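Long-range contacts in ferrous iron transport protein B (Legionella pneumophila, PDB 3IBY), which probably carries out GTP-driven uptake of ferrous iron, this chain being its cytosolic part with the GTPase and GDI domains: residues P112-L117 with L162-K167; E133-L138 with H247-L252; L139-I144 with Q166-L171. All blocks are in the same frame, centred on the assembly; numbering follows the deposited sequence.

All three contacts are essentially apolar and differ mainly in depth and in what they join. Contacts 1 and 3 lie about 7 Å apart, centre to centre, and hold the same linker, which leaves helix 154-162 and passes first over the start of strand 113-118, then over the turn into strand 143-145, its neighbour in the main sheet. Contact 3 is buried; contact 1 has a buried strand facing a largely exposed loop. Contact 2 lies farther out and pairs two helices instead. Contacts 1 and 3 rely more on carbon or sulfur against backbone, while contact 2 is mainly methyl on methyl, with one such touch at its edge.

Contact 1: residues P112-L117 with L162-K167; sequences PVVVAL and LHCSQK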
ATOM      1  N   PRO A 112       0.527  -0.743 -10.338  1.00 12.37           N
ATOM      2  CA  PRO A 112       1.991  -0.616 -10.116  1.00 12.48           C
ATOM      3  C   PRO A 112       2.395   0.022  -8.789  1.00 12.53           C
ATOM      4  O   PRO A 112       1.841   1.051  -8.420  1.00 13.42           O
ATOM      5  CB  PRO A 112       2.459   0.324 -11.238  1.00 12.40           C
ATOM      6  CG  PRO A 112       1.434   0.182 -12.330  1.00 12.97           C
ATOM      7  CD  PRO A 112       0.109  -0.132 -11.610  1.00 12.80           C
ATOM      8  N   VAL A 113       3.360  -0.570  -8.089  1.00 11.69           N
ATOM      9  CA  VAL A 113       3.869  -0.014  -6.859  1.00 11.28           C
ATOM     10  C   VAL A 113       5.372  -0.010  -6.935  1.00 12.10           C
ATOM     11  O   VAL A 113       5.963  -0.916  -7.488  1.00 12.68           O
ATOM     12  CB  VAL A 113       3.450  -0.807  -5.581  1.00 11.15           C
ATOM     13  CG1 VAL A 113       3.918  -0.112  -4.313  1.00  7.62           C
ATOM     14  CG2 VAL A 113       1.955  -0.994  -5.536  1.00  8.96           C
ATOM     15  N   VAL A 114       5.963   1.047  -6.377  1.00 12.22           N
ATOM     16  CA  VAL A 114       7.393   1.192  -6.181  1.00 11.77           C
ATOM     17  C   VAL A 114       7.504   1.479  -4.661  1.00 11.75           C
ATOM     18  O   VAL A 114       6.673   2.214  -4.120  1.00 10.64           O
ATOM     19  CB  VAL A 114       7.927   2.381  -7.014  1.00 11.66           C
ATOM     20  CG1 VAL A 114       7.097   3.614  -6.719  1.00 12.00           C
ATOM     21  CG2 VAL A 114       9.376   2.670  -6.686  1.00 11.62           C
ATOM     22  N   VAL A 115       8.484   0.879  -3.978  1.00 11.80           N
ATOM     23  CA  VAL A 115       8.682   1.118  -2.557  1.00 11.72           C
ATOM     24  C   VAL A 115       9.817   2.100  -2.384  1.00 11.81           C
ATOM     25  O   VAL A 115      10.868   1.964  -3.021  1.00 12.47           O
ATOM     26  CB  VAL A 115       8.978  -0.151  -1.814  1.00 11.74           C
ATOM     27  CG1 VAL A 115       9.343   0.159  -0.379  1.00 12.85           C
ATOM     28  CG2 VAL A 115       7.786  -1.025  -1.853  1.00 11.14           C
ATOM     29  N   ALA A 116       9.558   3.131  -1.580  1.00 11.73           N
ATOM     30  CA  ALA A 116      10.549   4.152  -1.167  1.00 11.59           C
ATOM     31  C   ALA A 116      10.916   3.811   0.260  1.00 11.95           C
ATOM     32  O   ALA A 116      10.072   3.922   1.137  1.00 12.49           O
ATOM     33  CB  ALA A 116       9.952   5.529  -1.200  1.00 10.27           C
ATOM     34  N   LEU A 117      12.145   3.344   0.493  1.00 12.61           N
ATOM     35  CA  LEU A 117      12.526   2.745   1.784  1.00 12.04           C
ATOM     36  C   LEU A 117      13.255   3.845   2.495  1.00 11.56           C
ATOM     37  O   LEU A 117      14.415   4.103   2.243  1.00  9.31           O
ATOM     38  CB  LEU A 117      13.413   1.540   1.538  1.00 12.70           C
ATOM     39  CG  LEU A 117      13.470   0.312   2.458  1.00 13.94           C
ATOM     40  CD1 LEU A 117      14.931  -0.070   2.546  1.00 10.69           C
ATOM     41  CD2 LEU A 117      12.861   0.518   3.835  1.00 14.25           C
ATOM     42  N   LEU A 162       9.392   6.424 -13.809  1.00  8.69           N
ATOM     43  CA  LEU A 162       9.179   6.296 -15.235  1.00  8.99           C
ATOM     44  C   LEU A 162       9.039   4.848 -15.716  1.00  9.67           C
ATOM     45  O   LEU A 162       8.487   4.610 -16.778  1.00  9.73           O
ATOM     46  CB  LEU A 162      10.333   6.955 -15.992  1.00  8.80           C
ATOM     47  CG  LEU A 162      10.412   8.469 -15.902  1.00  7.96           C
ATOM     48  CD1 LEU A 162      11.684   8.936 -16.591  1.00  7.12           C
ATOM     49  CD2 LEU A 162       9.190   9.105 -16.522  1.00  6.47           C
ATOM     50  N   HIS A 163       9.566   3.887 -14.967  1.00 10.67           N
ATOM     51  CA  HIS A 163       9.481   2.471 -15.359  1.00 11.34           C
ATOM     52  C   HIS A 163       8.586   1.699 -14.380  1.00 11.90           C
ATOM     53  O   HIS A 163       8.778   0.504 -14.152  1.00 12.11           O
ATOM     54  CB  HIS A 163      10.878   1.847 -15.423  1.00 11.28           C
ATOM     55  CG  HIS A 163      11.927   2.773 -15.952  1.00 11.89           C
ATOM     56  ND1 HIS A 163      11.862   3.329 -17.211  1.00 13.02           N
ATOM     57  CD2 HIS A 163      13.070   3.242 -15.393  1.00 12.20           C
ATOM     58  CE1 HIS A 163      12.921   4.095 -17.409  1.00 12.96           C
ATOM     59  NE2 HIS A 163      13.668   4.063 -16.320  1.00 12.68           N
ATOM     60  N   CYS A 164       7.607   2.387 -13.803  1.00 12.46           N
ATOM     61  CA  CYS A 164       6.680   1.766 -12.875  1.00 12.95           C
ATOM     62  C   CYS A 164       5.368   1.587 -13.588  1.00 13.08           C
ATOM     63  O   CYS A 164       4.391   2.293 -13.305  1.00 12.97           O
ATOM     64  CB  CYS A 164       6.488   2.639 -11.642  1.00 13.09           C
ATOM     65  SG  CYS A 164       5.494   1.847 -10.349  1.00 15.28           S
ATOM     66  N   SER A 165       5.365   0.651 -14.537  1.00 13.63           N
ATOM     67  CA  SER A 165       4.158   0.298 -15.309  1.00 13.92           C
ATOM     68  C   SER A 165       3.714  -1.186 -15.209  1.00 14.02           C
ATOM     69  O   SER A 165       2.632  -1.534 -15.682  1.00 14.10           O
ATOM     70  CB  SER A 165       4.339   0.691 -16.781  1.00 13.95           C
ATOM     71  OG  SER A 165       5.202  -0.205 -17.469  1.00 14.33           O
ATOM     72  N   GLN A 166       4.523  -2.055 -14.606  1.00 14.11           N
ATOM     73  CA  GLN A 166       4.120  -3.454 -14.408  1.00 14.27           C
ATOM     74  C   GLN A 166       3.376  -3.603 -13.098  1.00 13.81           C
ATOM     75  O   GLN A 166       3.796  -3.049 -12.091  1.00 14.23           O
ATOM     76  CB  GLN A 166       5.342  -4.366 -14.382  1.00 14.94           C
ATOM     77  CG  GLN A 166       5.633  -5.097 -15.684  1.00 15.97           C
ATOM     78  CD  GLN A 166       6.653  -6.195 -15.469  1.00 17.32           C
ATOM     79  OE1 GLN A 166       7.598  -6.028 -14.693  1.00 17.90           O
ATOM     80  NE2 GLN A 166       6.454  -7.329 -16.127  1.00 17.92           N
ATOM     81  N   LYS A 167       2.273  -4.334 -13.106  1.00 13.41           N
ATOM     82  CA  LYS A 167       1.517  -4.585 -11.880  1.00 13.12           C
ATOM     83  C   LYS A 167       2.170  -5.703 -11.062  1.00 12.26           C
ATOM     84  O   LYS A 167       2.980  -6.486 -11.567  1.00 12.37           O
ATOM     85  CB  LYS A 167       0.040  -4.912 -12.188  1.00 13.40           C
ATOM     86  CG  LYS A 167      -0.192  -6.285 -12.771  1.00 14.86           C
ATOM     87  CD  LYS A 167      -1.582  -6.431 -13.343  1.00 16.85           C
ATOM     88  CE  LYS A 167      -2.592  -6.753 -12.275  1.00 18.12           C
ATOM     89  NZ  LYS A 167      -3.762  -7.405 -12.907  1.00 19.78           N
TER
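Pro112 and Cys164 carry this contact, in which the linker after helix 154-162, the last helix of the GTPase domain, passes the start of strand 113-118.

The apolar part centres on sulfur. With SG anti to the backbone N (chi1 -173°), the Cys164 thiol reaches in toward the strand and touches the proline ring, SG standing 3.5 Å from Pro112 CB. The same sulfur rests against the next peptide group, 3.9 Å from Val113 C and 4.1 Å from Val114 N. Val114 adds a looser touch, its CB 4.2 Å from the Cys164 SG. Cys86 of strand 86-92 packs on both Pro112 and Cys164, while Leu157 and Ser160 of helix 154-162 pack on Val114.

The second kind of contact sets the proline carbons against the linker backbone. Pro112 CB is 3.4 Å from the Cys164 carbonyl O, and its CG lies 3.9 Å from Ser165 C. Farther along the linker, Gln166 O comes within 3.6 Å of Pro112 CA. The linker therefore bends past the proline with main-chain atoms, while the CB atoms of Ser165, Gln166 and Lys167 point away from the strand and their side chains lie on the surface.

The strand itself is bonded to its neighbours in the sheet: Val114 pairs with Ile87 and Asn89, Val115 with Ser142 and Ile144. Across to the linker the chemistry is different. Carbon and sulfur meet carbonyls and a peptide group, so on the strand side this part of the linker is met by shape, a proline ring and one thiol, and not by directional bonds.

Contact 2: residues E133-L138 with H247-L252; sequences EKLESL and HEIVTL
Leu138 has its CB pointing toward the other helix and CG anti to the carbonyl carbon (chi1 -71°), and CD1 is the atom that touches Ile249 and Leu252; Leu135 has CG anti to the backbone N (chi1 -179°) and approaches Ile249 with its CD1. The two segments form an antiparallel helix pair: the axes of the two short segments approach to 10.0 Å, with 151° between their directions. Helix 132-139 belongs to the GTPase domain; helix 234-253 is the last of the helices that follow that domain, and runs on into strand 254-255, which pairs with strand 129-130.

One methyl does most of the work. Leu138 CD1 lies against the branch point of Ile249, 3.8 Å from its CG1 and equally close to its CG2, and the two side chains slide past each other in opposite directions. On the next helical turn the same CD1 meets Leu252 CD1 at 3.7 Å, this time with the side chains crossing at about a right angle. Leu135 closes the buried side: its CD1 touches Ile249 CG2 at 3.8 Å, again crosswise, so Ile249 is covered by two leucines one turn apart. Val253, just beyond the segment, packs against Leu135 and Lys134 as well.

Burial falls off across the pair, from Leu135 and Ile249 in the interior to Leu252 and Lys134 on the surface. Also on helix 234-253, His247 ND1 is hydrogen-bonded to Glu97. At the outer edge Lys134 contributes an aliphatic carbon, its CG lying 4.2 Å from the main-chain O of Leu252.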
ATOM      1  N   GLU A 133      18.275  -5.759  -1.967  1.00 16.31           N
ATOM      2  CA  GLU A 133      18.189  -6.624  -3.130  1.00 16.57           C
ATOM      3  C   GLU A 133      17.312  -7.817  -2.798  1.00 15.96           C
ATOM      4  O   GLU A 133      16.577  -8.282  -3.665  1.00 16.53           O
ATOM      5  CB  GLU A 133      19.584  -7.074  -3.604  1.00 16.62           C
ATOM      6  CG  GLU A 133      20.620  -5.892  -3.709  1.00 18.95           C
ATOM      7  CD  GLU A 133      21.701  -6.060  -4.793  1.00 20.55           C
ATOM      8  OE1 GLU A 133      21.836  -5.113  -5.615  1.00 20.48           O
ATOM      9  OE2 GLU A 133      22.401  -7.123  -4.823  1.00 20.83           O
ATOM     10  N   LYS A 134      17.352  -8.284  -1.546  1.00 14.83           N
ATOM     11  CA  LYS A 134      16.555  -9.452  -1.159  1.00 14.07           C
ATOM     12  C   LYS A 134      15.093  -9.064  -0.955  1.00 12.83           C
ATOM     13  O   LYS A 134      14.203  -9.768  -1.390  1.00 12.63           O
ATOM     14  CB  LYS A 134      17.158 -10.150   0.069  1.00 14.05           C
ATOM     15  CG  LYS A 134      16.547 -11.510   0.452  1.00 13.79           C
ATOM     16  CD  LYS A 134      16.974 -12.710  -0.413  1.00 12.88           C
ATOM     17  CE  LYS A 134      16.002 -13.917  -0.221  1.00 11.23           C
ATOM     18  NZ  LYS A 134      16.355 -15.205  -0.916  1.00  6.90           N
ATOM     19  N   LEU A 135      14.855  -7.936  -0.310  1.00 12.54           N
ATOM     20  CA  LEU A 135      13.495  -7.405  -0.115  1.00 11.95           C
ATOM     21  C   LEU A 135      12.793  -7.216  -1.454  1.00 11.96           C
ATOM     22  O   LEU A 135      11.678  -7.681  -1.664  1.00 11.42           O
ATOM     23  CB  LEU A 135      13.570  -6.088   0.630  1.00 11.57           C
ATOM     24  CG  LEU A 135      12.237  -5.406   0.942  1.00 11.41           C
ATOM     25  CD1 LEU A 135      11.308  -6.362   1.688  1.00 10.57           C
ATOM     26  CD2 LEU A 135      12.468  -4.117   1.726  1.00  7.65           C
ATOM     27  N   GLU A 136      13.495  -6.582  -2.377  1.00 12.48           N
ATOM     28  CA  GLU A 136      13.013  -6.416  -3.739  1.00 13.01           C
ATOM     29  C   GLU A 136      12.756  -7.764  -4.422  1.00 12.92           C
ATOM     30  O   GLU A 136      11.745  -7.945  -5.108  1.00 13.99           O
ATOM     31  CB  GLU A 136      13.996  -5.535  -4.555  1.00 13.11           C
ATOM     32  CG  GLU A 136      13.651  -5.405  -6.051  1.00 13.88           C
ATOM     33  CD  GLU A 136      14.424  -4.284  -6.801  1.00 14.90           C
ATOM     34  OE1 GLU A 136      14.598  -3.145  -6.305  1.00 10.89           O
ATOM     35  OE2 GLU A 136      14.850  -4.568  -7.939  1.00 17.50           O
ATOM     36  N   SER A 137      13.652  -8.717  -4.244  1.00 13.06           N
ATOM     37  CA  SER A 137      13.474 -10.025  -4.880  1.00 12.79           C
ATOM     38  C   SER A 137      12.201 -10.681  -4.340  1.00 12.94           C
ATOM     39  O   SER A 137      11.403 -11.205  -5.098  1.00 13.08           O
ATOM     40  CB  SER A 137      14.684 -10.920  -4.636  1.00 12.64           C
ATOM     41  OG  SER A 137      14.541 -12.157  -5.334  1.00 12.89           O
ATOM     42  N   LEU A 138      12.012 -10.638  -3.025  1.00 13.28           N
ATOM     43  CA  LEU A 138      10.822 -11.203  -2.384  1.00 12.93           C
ATOM     44  C   LEU A 138       9.548 -10.459  -2.771  1.00 13.27           C
ATOM     45  O   LEU A 138       8.592 -11.094  -3.190  1.00 13.58           O
ATOM     46  CB  LEU A 138      10.955 -11.194  -0.858  1.00 12.32           C
ATOM     47  CG  LEU A 138      11.944 -12.179  -0.275  1.00 11.86           C
ATOM     48  CD1 LEU A 138      12.151 -11.961   1.248  1.00 10.50           C
ATOM     49  CD2 LEU A 138      11.445 -13.599  -0.587  1.00 10.65           C
ATOM     50  N   HIS A 247       6.259 -11.486   8.416  1.00  7.26           N
ATOM     51  CA  HIS A 247       7.270 -11.846   9.430  1.00  8.09           C
ATOM     52  C   HIS A 247       8.349 -12.673   8.750  1.00  7.99           C
ATOM     53  O   HIS A 247       9.510 -12.446   8.931  1.00  8.00           O
ATOM     54  CB  HIS A 247       6.660 -12.630  10.601  1.00  7.96           C
ATOM     55  CG  HIS A 247       7.632 -12.969  11.696  1.00  9.21           C
ATOM     56  ND1 HIS A 247       7.902 -12.117  12.750  1.00 11.07           N
ATOM     57  CD2 HIS A 247       8.372 -14.085  11.920  1.00 10.46           C
ATOM     58  CE1 HIS A 247       8.777 -12.686  13.563  1.00 11.04           C
ATOM     59  NE2 HIS A 247       9.074 -13.883  13.087  1.00 11.21           N
ATOM     60  N   GLU A 248       7.948 -13.588   7.909  1.00  8.65           N
ATOM     61  CA  GLU A 248       8.927 -14.391   7.220  1.00 10.26           C
ATOM     62  C   GLU A 248       9.806 -13.535   6.287  1.00 10.23           C
ATOM     63  O   GLU A 248      11.004 -13.736   6.249  1.00 10.62           O
ATOM     64  CB  GLU A 248       8.258 -15.624   6.549  1.00 10.31           C
ATOM     65  CG  GLU A 248       8.716 -15.986   5.159  1.00 11.51           C
ATOM     66  CD  GLU A 248       7.823 -17.060   4.521  1.00 15.03           C
ATOM     67  OE1 GLU A 248       8.006 -17.303   3.307  1.00 16.19           O
ATOM     68  OE2 GLU A 248       6.933 -17.640   5.215  1.00 16.96           O
ATOM     69  N   ILE A 249       9.250 -12.560   5.589  1.00 10.32           N
ATOM     70  CA  ILE A 249      10.081 -11.702   4.724  1.00 10.98           C
ATOM     71  C   ILE A 249      11.049 -10.858   5.533  1.00 11.35           C
ATOM     72  O   ILE A 249      12.180 -10.609   5.096  1.00 11.54           O
ATOM     73  CB  ILE A 249       9.224 -10.746   3.839  1.00 11.39           C
ATOM     74  CG1 ILE A 249       8.648 -11.515   2.657  1.00 11.76           C
ATOM     75  CG2 ILE A 249      10.043  -9.526   3.335  1.00 10.74           C
ATOM     76  CD1 ILE A 249       7.296 -10.993   2.222  1.00 13.69           C
ATOM     77  N   VAL A 250      10.607 -10.411   6.708  1.00 11.84           N
ATOM     78  CA  VAL A 250      11.428  -9.542   7.548  1.00 12.09           C
ATOM     79  C   VAL A 250      12.630 -10.335   8.055  1.00 11.94           C
ATOM     80  O   VAL A 250      13.775  -9.901   7.915  1.00 12.21           O
ATOM     81  CB  VAL A 250      10.602  -8.902   8.697  1.00 12.53           C
ATOM     82  CG1 VAL A 250      11.497  -8.188   9.658  1.00 12.46           C
ATOM     83  CG2 VAL A 250       9.572  -7.888   8.146  1.00 12.86           C
ATOM     84  N   THR A 251      12.373 -11.532   8.569  1.00 12.00           N
ATOM     85  CA  THR A 251      13.438 -12.440   9.045  1.00 11.77           C
ATOM     86  C   THR A 251      14.515 -12.801   7.959  1.00 11.35           C
ATOM     87  O   THR A 251      15.646 -13.085   8.282  1.00 11.64           O
ATOM     88  CB  THR A 251      12.807 -13.719   9.682  1.00 11.71           C
ATOM     89  OG1 THR A 251      11.763 -14.193   8.837  1.00 13.02           O
ATOM     90  CG2 THR A 251      12.165 -13.428  11.043  1.00 11.25           C
ATOM     91  N   LEU A 252      14.162 -12.762   6.682  1.00 11.40           N
ATOM     92  CA  LEU A 252      15.114 -12.963   5.574  1.00 11.33           C
ATOM     93  C   LEU A 252      15.933 -11.707   5.199  1.00 12.08           C
ATOM     94  O   LEU A 252      16.999 -11.794   4.595  1.00 12.02           O
ATOM     95  CB  LEU A 252      14.346 -13.429   4.325  1.00 10.94           C
ATOM     96  CG  LEU A 252      13.689 -14.815   4.373  1.00  9.77           C
ATOM     97  CD1 LEU A 252      12.673 -14.994   3.270  1.00  7.67           C
ATOM     98  CD2 LEU A 252      14.755 -15.870   4.289  1.00  8.79           C
TER

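Contact 3: residues L139-I144 with Q166-L171; sequences LGCSVI and QKIKPL
Ile168 packs against the backbone of Leu139 and Gly140, where the GTPase domain's alpha/beta fold turns from helix 132-139 into strand 143-145, the edge strand of its main sheet. The other partner is the linker that leads on to the helices beyond the domain.

The tight part belongs to Ile168. Its CG2, anti to the backbone N, lies almost head-on to Leu139 O at 3.7 Å and to the side of Gly140 O at 3.8 Å, while its other branch runs toward Cys141. Gly140, the first residue past the helix, has a positive phi of 68°. Phe107 touches Leu139, Cys141, Ile168 and Leu171, and Ile168 also rests on Val113 of the neighbouring strand. From the last turn of the helix Glu136 OE1 takes a hydrogen bond from Val143 N, tying helix to strand.

The looser part lies farther along the linker, where Leu171 meets Leu139 through single methyls and the two side chains cross obliquely. Leu100 and Ser104 of helix 96-106 back this leucine pair, on Leu139 and Leu171 respectively. Between Ile168 and Leu171 the linker turns outward: the CB of Pro170 points away, and the end of the Lys169 side chain leads off to the exposed side. What joins the two leucines is one methyl contact, Leu139 CD2 to Leu171 CD2 at 4.1 Å.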
ATOM      1  N   LEU A 139       9.530  -9.131  -2.626  1.00 13.63           N
ATOM      2  CA  LEU A 139       8.299  -8.338  -2.855  1.00 13.65           C
ATOM      3  C   LEU A 139       7.904  -8.186  -4.340  1.00 14.24           C
ATOM      4  O   LEU A 139       6.758  -7.782  -4.650  1.00 14.85           O
ATOM      5  CB  LEU A 139       8.421  -6.918  -2.263  1.00 13.33           C
ATOM      6  CG  LEU A 139       8.538  -6.701  -0.751  1.00 13.12           C
ATOM      7  CD1 LEU A 139       8.470  -5.214  -0.414  1.00  9.28           C
ATOM      8  CD2 LEU A 139       7.493  -7.494   0.016  1.00 12.04           C
ATOM      9  N   GLY A 140       8.840  -8.442  -5.257  1.00 14.04           N
ATOM     10  CA  GLY A 140       8.556  -8.298  -6.685  1.00 13.76           C
ATOM     11  C   GLY A 140       8.327  -6.885  -7.214  1.00 13.43           C
ATOM     12  O   GLY A 140       7.733  -6.720  -8.247  1.00 13.59           O
ATOM     13  N   CYS A 141       8.794  -5.859  -6.517  1.00 13.67           N
ATOM     14  CA  CYS A 141       8.743  -4.478  -7.036  1.00 13.29           C
ATOM     15  C   CYS A 141      10.028  -3.756  -6.708  1.00 12.69           C
ATOM     16  O   CYS A 141      10.716  -4.150  -5.768  1.00 12.16           O
ATOM     17  CB  CYS A 141       7.612  -3.715  -6.394  1.00 13.38           C
ATOM     18  SG  CYS A 141       7.838  -3.342  -4.621  1.00 16.22           S
ATOM     19  N   SER A 142      10.345  -2.697  -7.460  1.00 11.72           N
ATOM     20  CA  SER A 142      11.462  -1.832  -7.100  1.00 11.43           C
ATOM     21  C   SER A 142      11.352  -1.426  -5.646  1.00 10.91           C
ATOM     22  O   SER A 142      10.271  -1.008  -5.189  1.00 10.04           O
ATOM     23  CB  SER A 142      11.476  -0.559  -7.930  1.00 11.42           C
ATOM     24  OG  SER A 142      11.651  -0.868  -9.295  1.00 12.44           O
ATOM     25  N   VAL A 143      12.464  -1.600  -4.929  1.00 10.58           N
ATOM     26  CA  VAL A 143      12.625  -1.094  -3.552  1.00 10.78           C
ATOM     27  C   VAL A 143      13.775  -0.083  -3.613  1.00 10.47           C
ATOM     28  O   VAL A 143      14.887  -0.445  -3.992  1.00 10.14           O
ATOM     29  CB  VAL A 143      12.931  -2.221  -2.536  1.00 10.50           C
ATOM     30  CG1 VAL A 143      12.894  -1.665  -1.142  1.00 11.69           C
ATOM     31  CG2 VAL A 143      11.954  -3.351  -2.657  1.00  8.86           C
ATOM     32  N   ILE A 144      13.481   1.183  -3.322  1.00 10.19           N
ATOM     33  CA  ILE A 144      14.431   2.257  -3.577  1.00 10.22           C
ATOM     34  C   ILE A 144      14.753   2.893  -2.248  1.00 10.54           C
ATOM     35  O   ILE A 144      13.900   3.564  -1.653  1.00 11.36           O
ATOM     36  CB  ILE A 144      13.884   3.334  -4.558  1.00 10.37           C
ATOM     37  CG1 ILE A 144      13.546   2.718  -5.947  1.00 10.51           C
ATOM     38  CG2 ILE A 144      14.873   4.512  -4.677  1.00  8.13           C
ATOM     39  CD1 ILE A 144      14.732   2.283  -6.824  1.00  7.40           C
ATOM     40  N   GLN A 166       4.523  -2.055 -14.606  1.00 14.11           N
ATOM     41  CA  GLN A 166       4.120  -3.454 -14.408  1.00 14.27           C
ATOM     42  C   GLN A 166       3.376  -3.603 -13.098  1.00 13.81           C
ATOM     43  O   GLN A 166       3.796  -3.049 -12.091  1.00 14.23           O
ATOM     44  CB  GLN A 166       5.342  -4.366 -14.382  1.00 14.94           C
ATOM     45  CG  GLN A 166       5.633  -5.097 -15.684  1.00 15.97           C
ATOM     46  CD  GLN A 166       6.653  -6.195 -15.469  1.00 17.32           C
ATOM     47  OE1 GLN A 166       7.598  -6.028 -14.693  1.00 17.90           O
ATOM     48  NE2 GLN A 166       6.454  -7.329 -16.127  1.00 17.92           N
ATOM     49  N   LYS A 167       2.273  -4.334 -13.106  1.00 13.41           N
ATOM     50  CA  LYS A 167       1.517  -4.585 -11.880  1.00 13.12           C
ATOM     51  C   LYS A 167       2.170  -5.703 -11.062  1.00 12.26           C
ATOM     52  O   LYS A 167       2.980  -6.486 -11.567  1.00 12.37           O
ATOM     53  CB  LYS A 167       0.040  -4.912 -12.188  1.00 13.40           C
ATOM     54  CG  LYS A 167      -0.192  -6.285 -12.771  1.00 14.86           C
ATOM     55  CD  LYS A 167      -1.582  -6.431 -13.343  1.00 16.85           C
ATOM     56  CE  LYS A 167      -2.592  -6.753 -12.275  1.00 18.12           C
ATOM     57  NZ  LYS A 167      -3.762  -7.405 -12.907  1.00 19.78           N
ATOM     58  N   ILE A 168       1.800  -5.789  -9.797  1.00 11.49           N
ATOM     59  CA  ILE A 168       2.485  -6.673  -8.892  1.00 11.32           C
ATOM     60  C   ILE A 168       1.605  -7.824  -8.477  1.00 10.59           C
ATOM     61  O   ILE A 168       0.381  -7.743  -8.532  1.00 10.21           O
ATOM     62  CB  ILE A 168       3.002  -5.903  -7.672  1.00 11.82           C
ATOM     63  CG1 ILE A 168       3.483  -4.516  -8.131  1.00 12.27           C
ATOM     64  CG2 ILE A 168       4.141  -6.696  -6.954  1.00 12.15           C
ATOM     65  CD1 ILE A 168       4.639  -3.985  -7.379  1.00 12.99           C
ATOM     66  N   LYS A 169       2.251  -8.924  -8.114  1.00 10.33           N
ATOM     67  CA  LYS A 169       1.538 -10.116  -7.667  1.00 10.22           C
ATOM     68  C   LYS A 169       1.230  -9.927  -6.222  1.00  9.60           C
ATOM     69  O   LYS A 169       2.094  -9.432  -5.475  1.00  9.91           O
ATOM     70  CB  LYS A 169       2.407 -11.373  -7.793  1.00 10.33           C
ATOM     71  CG  LYS A 169       2.058 -12.287  -8.964  1.00 11.40           C
ATOM     72  CD  LYS A 169       2.216 -13.817  -8.636  1.00 11.20           C
ATOM     73  CE  LYS A 169       1.201 -14.321  -7.572  1.00 11.00           C
ATOM     74  NZ  LYS A 169      -0.236 -13.916  -7.798  1.00  9.44           N
ATOM     75  N   PRO A 170       0.026 -10.326  -5.799  1.00  8.70           N
ATOM     76  CA  PRO A 170      -0.166 -10.428  -4.354  1.00  8.33           C
ATOM     77  C   PRO A 170       0.884 -11.362  -3.772  1.00  7.69           C
ATOM     78  O   PRO A 170       1.365 -12.282  -4.471  1.00  7.49           O
ATOM     79  CB  PRO A 170      -1.564 -11.033  -4.199  1.00  8.27           C
ATOM     80  CG  PRO A 170      -2.263 -10.776  -5.476  1.00  8.86           C
ATOM     81  CD  PRO A 170      -1.203 -10.584  -6.556  1.00  8.91           C
ATOM     82  N   LEU A 171       1.260 -11.110  -2.526  1.00  6.35           N
ATOM     83  CA  LEU A 171       2.142 -12.012  -1.826  1.00  5.79           C
ATOM     84  C   LEU A 171       1.424 -13.338  -1.650  1.00  5.95           C
ATOM     85  O   LEU A 171       0.212 -13.359  -1.520  1.00  5.59           O
ATOM     86  CB  LEU A 171       2.524 -11.442  -0.471  1.00  5.44           C
ATOM     87  CG  LEU A 171       3.256 -10.102  -0.449  1.00  4.34           C
ATOM     88  CD1 LEU A 171       3.272  -9.545   0.962  1.00  2.00           C
ATOM     89  CD2 LEU A 171       4.665 -10.280  -1.007  1.00  2.63           C
TER